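Long-range contacts in putative glycosyl hydrolase (Bacteroides thetaiotaomicron VPI-5482, PDB 3K11), which is a putative glycosyl hydrolase of family 88, probably hydrolysing glycosidic substrates, although its precise function is not established: residues A347-Q355 against S424-K432; Q315-Y323 against F386-V394. All blocks are in the same frame, centred on the assembly; numbering follows the deposited sequence.

Interactions 1 and 2 lie in one chain of a three-subunit assembly, their centres 29 Å apart and their nearest atoms about 11 Å apart, without touching. Along the chain the segments alternate: 315-323, then 347-355, 386-394 and 424-432, so the two contacts cross along the chain. Interaction 1 sets the start of helix 347-362 against the small antiparallel pair of strands 420-422 and 425-427. Interaction 2 sets the loop between strands 313-314 and 324-325 against the end of helix 384-388, the next helix after 347-362. Both also border neighbouring copies, the first mainly the second subunit and the other mainly the third, so intrachain packing and subunit contacts coincide at both places.

Interaction 1: residues A347-Q355 against S424-K432; sequences AIAYGPVAQ and SAVQYYQEK
Tyr428 lies against Gly351 where a C-terminal beta hairpin, strands 420-422 and 425-427, packs on helix 347-362 of what is probably the (alpha/alpha)6 six-hairpin fold of family 88. The helix and strand 425-427 axes approach to 7.7 Å at 126°. The main aromatic contact is a CH-pi interaction: Gly351 CA sits 3.5 Å from the Tyr428 ring centroid, only 6° off the normal. Gly351 has no side chain, which lets the ring lie flat on its CA. Leu413 and Leu414 of helix 400-416 also touch Tyr428.

Apolar packing continues at Pro352, whose CD lies 3.8 Å from Tyr428 CD1, the two side chains running alongside in opposing senses, while its CB meets Val426 CG1. Gln355 leaves the helix with CG opposite its backbone N and then bends at chi2, which carries its amide past Val426 CG1 to the phenol end.

Among the polar contacts, Tyr428 OH donates to Gln355 OE1 at 2.6 Å, in the carbonyl plane, with amide and ring planes 77° apart. Gln355 NE2 bonds Gly25 O, so both ends of the amide are held. Replacing Tyr428 with an alanine would probably leave Gln355 OE1 without this donor and open a gap over Gly351. Near the helix start, Gln430 NE2 packs 3.5 Å from Ala347 CB and bonds Gln417. Gln427 OE1 also accepts from Gln195 of the second subunit. A water ties the backbones together, donating to Ile348 O at 2.7 Å and to Gln427 OE1 and accepting from Tyr428 N at 2.9 Å.

Interaction 2: residues Q315-Y323 against F386-V394; sequences QLLDCNDSY and FYYYRPVNV
A loop built of two type I beta turns, Leu316 to Cys319 and Cys319 to Ser322, and closed at its base by Gln315 N to Tyr323 O, receives the end of helix 384-388, with Tyr388 lying across it and Tyr323 reaching the chain beyond the helix. Ser322 CB lies over one face of the Tyr388 ring in a CH-pi contact, 4.0 Å from the centroid and 17° off the normal. Leu316 uses both branches: CD1 meets Tyr388 CE1, while CD2 packs 3.8 Å from Tyr387 CB, both approaches being nearly perpendicular. At the phenol end, Tyr388 OH donates to Asp321 OD1 at 2.6 Å on the syn side, 30° out of the carboxylate plane. The carboxylate stands nearly perpendicular to the ring, and Cys319 CB packs beside the same hydroxyl.

The loop is braced from within: Ser322 OG donates to Cys319 O and accepts from Leu316 N, linking the two turns beneath the aromatic ring. Gln315 NE2 reaches Tyr387 O at 2.9 Å with an N-H...O angle of 162°, its partner near the amide plane; the bend at chi2 turns the amide to that carbonyl.

The Tyr323 ring has Gln315 CB over one face and Tyr388 O at its edge. Its OH makes a weak hydrogen bond to Arg390 O at 2.8 Å, and CE1 packs 3.5 Å from Val392 CG1. A water joins Tyr323 N to Tyr388 O. Farther out, Arg390 NE bonds Thr378, Tyr387 OH bonds His250, and Tyr389 OH reaches Glu310 of the third subunit. Consecutive type I turns thus pack on a helix C-terminus whose last-turn carbonyl takes a side-chain amide, in what is probably an (alpha/alpha)6 fold.

Interaction 1: residues A347-Q355 against S424-K432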
# COMPACT_ATOMS: atom_id res chain seq x y z
N ALA A 347 -4.61 19.62 18.12
CA ALA A 347 -4.51 18.65 19.22
C ALA A 347 -5.49 17.48 19.07
O ALA A 347 -5.15 16.36 19.42
CB ALA A 347 -4.70 19.35 20.57
N ILE A 348 -6.73 17.76 18.64
CA ILE A 348 -7.73 16.70 18.54
C ILE A 348 -7.25 15.70 17.48
O ILE A 348 -7.29 14.44 17.66
CB ILE A 348 -9.13 17.25 18.16
CG1 ILE A 348 -9.75 18.05 19.32
CG2 ILE A 348 -10.04 16.08 17.79
CD1 ILE A 348 -11.01 18.90 18.95
N ALA A 349 -6.75 16.22 16.37
CA ALA A 349 -6.31 15.37 15.28
C ALA A 349 -5.04 14.58 15.57
O ALA A 349 -4.93 13.42 15.18
CB ALA A 349 -6.14 16.18 13.97
N TYR A 350 -4.06 15.20 16.23
CA TYR A 350 -2.76 14.60 16.36
C TYR A 350 -2.36 14.11 17.74
O TYR A 350 -1.42 13.36 17.86
CB TYR A 350 -1.68 15.54 15.77
CG TYR A 350 -1.89 15.73 14.28
CD1 TYR A 350 -1.77 14.65 13.40
CD2 TYR A 350 -2.27 16.97 13.75
CE1 TYR A 350 -1.99 14.82 12.06
CE2 TYR A 350 -2.52 17.13 12.37
CZ TYR A 350 -2.35 16.04 11.54
OH TYR A 350 -2.54 16.16 10.15
N GLY A 351 -3.03 14.57 18.81
CA GLY A 351 -2.66 14.11 20.13
C GLY A 351 -2.65 12.60 20.26
O GLY A 351 -1.73 12.03 20.80
N PRO A 352 -3.70 11.94 19.76
CA PRO A 352 -3.74 10.48 19.84
C PRO A 352 -2.68 9.74 19.03
O PRO A 352 -2.27 8.63 19.41
CB PRO A 352 -5.15 10.15 19.36
CG PRO A 352 -5.94 11.37 19.68
CD PRO A 352 -4.99 12.48 19.28
N VAL A 353 -2.22 10.36 17.95
CA VAL A 353 -1.11 9.86 17.14
C VAL A 353 0.17 9.86 17.97
O VAL A 353 0.87 8.87 18.06
CB VAL A 353 -0.92 10.68 15.87
CG1 VAL A 353 0.25 10.12 15.02
CG2 VAL A 353 -2.23 10.67 15.03
N ALA A 354 0.46 10.99 18.58
CA ALA A 354 1.63 11.13 19.43
C ALA A 354 1.53 10.16 20.61
O ALA A 354 2.51 9.50 20.99
CB ALA A 354 1.78 12.59 19.90
N GLN A 355 0.36 10.11 21.25
CA GLN A 355 0.19 9.27 22.42
C GLN A 355 0.42 7.78 22.11
O GLN A 355 1.10 7.07 22.86
CB GLN A 355 -1.21 9.51 23.00
CG GLN A 355 -1.48 8.77 24.33
CD GLN A 355 -2.26 9.57 25.33
OE1 GLN A 355 -2.22 10.80 25.34
NE2 GLN A 355 -2.92 8.87 26.24
N SER A 424 -13.60 3.96 24.12
CA SER A 424 -12.47 3.06 24.01
C SER A 424 -11.34 3.61 23.17
O SER A 424 -10.39 2.88 22.87
CB SER A 424 -12.90 1.68 23.43
OG SER A 424 -13.89 1.06 24.23
N ALA A 425 -11.43 4.88 22.77
CA ALA A 425 -10.39 5.57 21.97
C ALA A 425 -9.80 6.73 22.78
O ALA A 425 -10.52 7.44 23.46
CB ALA A 425 -11.00 6.12 20.65
N VAL A 426 -8.50 6.96 22.62
CA VAL A 426 -7.86 8.14 23.20
C VAL A 426 -8.38 9.38 22.48
O VAL A 426 -8.35 9.43 21.25
CB VAL A 426 -6.34 8.06 23.05
CG1 VAL A 426 -5.68 9.39 23.43
CG2 VAL A 426 -5.76 6.88 23.86
N GLN A 427 -8.93 10.34 23.24
CA GLN A 427 -9.34 11.62 22.69
C GLN A 427 -8.71 12.76 23.44
O GLN A 427 -8.57 12.71 24.65
CB GLN A 427 -10.87 11.75 22.70
CG GLN A 427 -11.56 10.82 21.70
CD GLN A 427 -11.44 11.28 20.24
OE1 GLN A 427 -11.16 12.45 19.98
NE2 GLN A 427 -11.77 10.40 19.28
N TYR A 428 -8.30 13.79 22.70
CA TYR A 428 -7.68 14.97 23.30
C TYR A 428 -8.69 16.07 23.56
O TYR A 428 -9.41 16.47 22.65
CB TYR A 428 -6.50 15.47 22.45
CG TYR A 428 -5.19 14.88 22.92
CD1 TYR A 428 -4.99 13.50 22.92
CD2 TYR A 428 -4.18 15.68 23.41
CE1 TYR A 428 -3.81 12.95 23.42
CE2 TYR A 428 -3.00 15.14 23.89
CZ TYR A 428 -2.82 13.75 23.91
OH TYR A 428 -1.63 13.18 24.39
N TYR A 429 -8.69 16.60 24.78
CA TYR A 429 -9.60 17.67 25.19
C TYR A 429 -8.76 18.84 25.71
O TYR A 429 -7.81 18.64 26.42
CB TYR A 429 -10.60 17.18 26.26
CG TYR A 429 -11.47 16.08 25.70
CD1 TYR A 429 -12.56 16.38 24.88
CD2 TYR A 429 -11.19 14.75 25.93
CE1 TYR A 429 -13.32 15.39 24.31
CE2 TYR A 429 -11.95 13.76 25.36
CZ TYR A 429 -13.00 14.07 24.54
OH TYR A 429 -13.76 13.07 23.95
N GLN A 430 -9.14 20.05 25.37
CA GLN A 430 -8.36 21.21 25.76
C GLN A 430 -8.78 21.70 27.15
O GLN A 430 -7.99 22.33 27.82
CB GLN A 430 -8.40 22.26 24.64
CG GLN A 430 -7.64 21.72 23.34
CD GLN A 430 -8.36 20.54 22.57
OE1 GLN A 430 -9.50 20.69 22.18
NE2 GLN A 430 -7.68 19.39 22.38
N GLU A 431 -10.00 21.36 27.57
CA GLU A 431 -10.49 21.57 28.94
C GLU A 431 -10.78 20.20 29.56
O GLU A 431 -11.27 19.30 28.87
CB GLU A 431 -11.79 22.39 28.92
CG GLU A 431 -11.67 23.81 28.32
N LYS A 432 -10.49 20.03 30.84
CA LYS A 432 -10.79 18.78 31.51
C LYS A 432 -12.31 18.48 31.50
O LYS A 432 -13.14 19.32 31.88
CB LYS A 432 -10.25 18.81 32.94
CG LYS A 432 -10.65 17.62 33.85
CD LYS A 432 -10.36 16.23 33.25
CE LYS A 432 -11.00 15.10 34.11
NZ LYS A 432 -11.62 13.99 33.32
O HOH W 1 -8.62 13.51 19.80

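Interaction 2: residues Q315-Y323 against F386-V394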
# COMPACT_ATOMS: atom_id res chain seq x y z
N GLN A 315 10.26 1.30 8.43
CA GLN A 315 11.64 1.64 7.99
C GLN A 315 11.65 2.40 6.66
O GLN A 315 12.35 3.39 6.50
CB GLN A 315 12.44 0.35 7.87
CG GLN A 315 13.76 0.40 7.18
CD GLN A 315 14.85 1.01 7.95
OE1 GLN A 315 14.63 1.77 8.91
NE2 GLN A 315 16.08 0.72 7.54
N LEU A 316 10.88 1.89 5.69
CA LEU A 316 10.50 2.69 4.49
C LEU A 316 9.03 3.03 4.75
O LEU A 316 8.18 2.13 4.83
CB LEU A 316 10.66 1.93 3.19
CG LEU A 316 12.14 1.71 2.76
CD1 LEU A 316 12.25 0.95 1.40
CD2 LEU A 316 12.95 3.03 2.74
N LEU A 317 8.73 4.32 4.86
CA LEU A 317 7.46 4.75 5.44
C LEU A 317 6.26 4.26 4.71
O LEU A 317 5.21 3.91 5.33
CB LEU A 317 7.41 6.25 5.53
CG LEU A 317 8.28 6.94 6.58
CD1 LEU A 317 8.35 8.45 6.29
CD2 LEU A 317 7.78 6.65 8.03
N ASP A 318 6.41 4.21 3.37
CA ASP A 318 5.33 3.86 2.46
C ASP A 318 5.39 2.42 2.00
O ASP A 318 4.75 2.06 1.00
CB ASP A 318 5.29 4.81 1.26
CG ASP A 318 6.59 4.84 0.48
OD1 ASP A 318 7.63 4.39 1.02
OD2 ASP A 318 6.57 5.35 -0.68
N CYS A 319 6.11 1.60 2.75
CA CYS A 319 6.25 0.16 2.47
C CYS A 319 5.85 -0.57 3.75
O CYS A 319 6.67 -0.72 4.66
CB CYS A 319 7.70 -0.18 2.10
SG CYS A 319 8.18 0.61 0.56
N ASN A 320 4.58 -1.01 3.82
CA ASN A 320 4.06 -1.57 5.07
C ASN A 320 4.57 -2.99 5.38
O ASN A 320 4.21 -3.56 6.41
CB ASN A 320 2.54 -1.41 5.20
CG ASN A 320 1.76 -2.42 4.41
OD1 ASN A 320 2.33 -3.26 3.73
ND2 ASN A 320 0.42 -2.40 4.58
N ASP A 321 5.40 -3.53 4.49
CA ASP A 321 6.07 -4.80 4.68
C ASP A 321 7.50 -4.64 5.15
O ASP A 321 8.24 -5.62 5.25
CB ASP A 321 5.97 -5.69 3.43
CG ASP A 321 6.62 -5.09 2.19
OD1 ASP A 321 6.91 -3.87 2.21
OD2 ASP A 321 6.80 -5.85 1.18
N SER A 322 7.91 -3.41 5.44
CA SER A 322 9.24 -3.16 5.97
C SER A 322 9.14 -3.07 7.51
O SER A 322 8.08 -2.80 8.06
CB SER A 322 9.89 -1.91 5.40
OG SER A 322 9.20 -0.71 5.72
N TYR A 323 10.24 -3.32 8.19
CA TYR A 323 10.14 -3.42 9.65
C TYR A 323 9.77 -2.14 10.35
O TYR A 323 10.06 -1.06 9.87
CB TYR A 323 11.41 -4.02 10.24
CG TYR A 323 12.69 -3.24 10.22
CD1 TYR A 323 12.95 -2.30 11.20
CD2 TYR A 323 13.70 -3.54 9.32
CE1 TYR A 323 14.15 -1.66 11.25
CE2 TYR A 323 14.91 -2.86 9.36
CZ TYR A 323 15.14 -1.93 10.33
OH TYR A 323 16.37 -1.30 10.43
N PHE A 386 18.56 -2.99 0.54
CA PHE A 386 19.45 -2.32 1.47
C PHE A 386 18.66 -1.77 2.66
O PHE A 386 18.98 -2.03 3.83
CB PHE A 386 20.20 -1.21 0.74
CG PHE A 386 21.00 -0.30 1.64
CD1 PHE A 386 22.26 -0.66 2.06
CD2 PHE A 386 20.47 0.89 2.10
CE1 PHE A 386 22.98 0.15 2.87
CE2 PHE A 386 21.24 1.73 2.88
CZ PHE A 386 22.47 1.33 3.28
N TYR A 387 17.59 -1.05 2.37
CA TYR A 387 16.82 -0.40 3.45
C TYR A 387 16.06 -1.42 4.29
O TYR A 387 15.97 -1.31 5.51
CB TYR A 387 15.89 0.66 2.90
CG TYR A 387 16.61 1.91 2.41
CD1 TYR A 387 17.09 2.86 3.30
CD2 TYR A 387 16.84 2.12 1.05
CE1 TYR A 387 17.78 3.97 2.86
CE2 TYR A 387 17.52 3.25 0.60
CZ TYR A 387 17.98 4.18 1.51
OH TYR A 387 18.65 5.31 1.09
N TYR A 388 15.44 -2.37 3.62
CA TYR A 388 14.63 -3.37 4.34
C TYR A 388 15.44 -4.19 5.33
O TYR A 388 14.91 -4.58 6.37
CB TYR A 388 13.95 -4.33 3.37
CG TYR A 388 12.63 -3.93 2.78
CD1 TYR A 388 12.54 -2.94 1.81
CD2 TYR A 388 11.47 -4.67 3.07
CE1 TYR A 388 11.34 -2.63 1.21
CE2 TYR A 388 10.26 -4.36 2.46
CZ TYR A 388 10.19 -3.35 1.53
OH TYR A 388 9.01 -3.09 0.90
N TYR A 389 16.73 -4.37 5.06
CA TYR A 389 17.57 -5.28 5.83
C TYR A 389 18.59 -4.60 6.71
O TYR A 389 19.40 -5.28 7.33
CB TYR A 389 18.28 -6.30 4.90
CG TYR A 389 17.38 -7.40 4.47
CD1 TYR A 389 17.27 -8.57 5.24
CD2 TYR A 389 16.61 -7.29 3.31
CE1 TYR A 389 16.39 -9.56 4.90
CE2 TYR A 389 15.70 -8.29 2.95
CZ TYR A 389 15.61 -9.44 3.75
OH TYR A 389 14.79 -10.48 3.39
N ARG A 390 18.48 -3.30 6.88
CA ARG A 390 19.40 -2.60 7.83
C ARG A 390 19.27 -3.22 9.20
O ARG A 390 18.16 -3.35 9.73
CB ARG A 390 19.09 -1.12 7.91
CG ARG A 390 19.32 -0.31 6.61
CD ARG A 390 20.65 -0.50 5.94
NE ARG A 390 21.78 -0.15 6.81
CZ ARG A 390 22.94 -0.81 6.86
NH1 ARG A 390 23.16 -1.89 6.15
NH2 ARG A 390 23.89 -0.37 7.69
N PRO A 391 20.38 -3.65 9.79
CA PRO A 391 20.30 -4.20 11.15
C PRO A 391 19.76 -3.26 12.20
O PRO A 391 19.86 -2.05 12.03
CB PRO A 391 21.77 -4.49 11.49
CG PRO A 391 22.39 -4.77 10.14
CD PRO A 391 21.75 -3.75 9.23
N VAL A 392 19.22 -3.83 13.28
CA VAL A 392 18.85 -3.10 14.48
C VAL A 392 19.75 -3.56 15.61
O VAL A 392 20.20 -4.72 15.62
CB VAL A 392 17.36 -3.27 14.88
CG1 VAL A 392 16.42 -2.65 13.77
CG2 VAL A 392 17.01 -4.74 15.23
N ASN A 393 20.05 -2.65 16.54
CA ASN A 393 20.89 -3.00 17.66
C ASN A 393 20.65 -2.03 18.81
O ASN A 393 20.48 -0.85 18.56
CB ASN A 393 22.37 -2.97 17.27
CG ASN A 393 23.23 -3.68 18.27
OD1 ASN A 393 23.65 -3.09 19.24
ND2 ASN A 393 23.37 -5.00 18.10
N VAL A 394 20.62 -2.56 20.04
CA VAL A 394 20.50 -1.72 21.24
C VAL A 394 21.56 -0.67 21.35
O VAL A 394 21.33 0.39 21.96
CB VAL A 394 20.48 -2.58 22.51
CG1 VAL A 394 19.16 -3.42 22.54
CG2 VAL A 394 21.77 -3.43 22.60
O HOH W 2 12.16 -4.54 6.48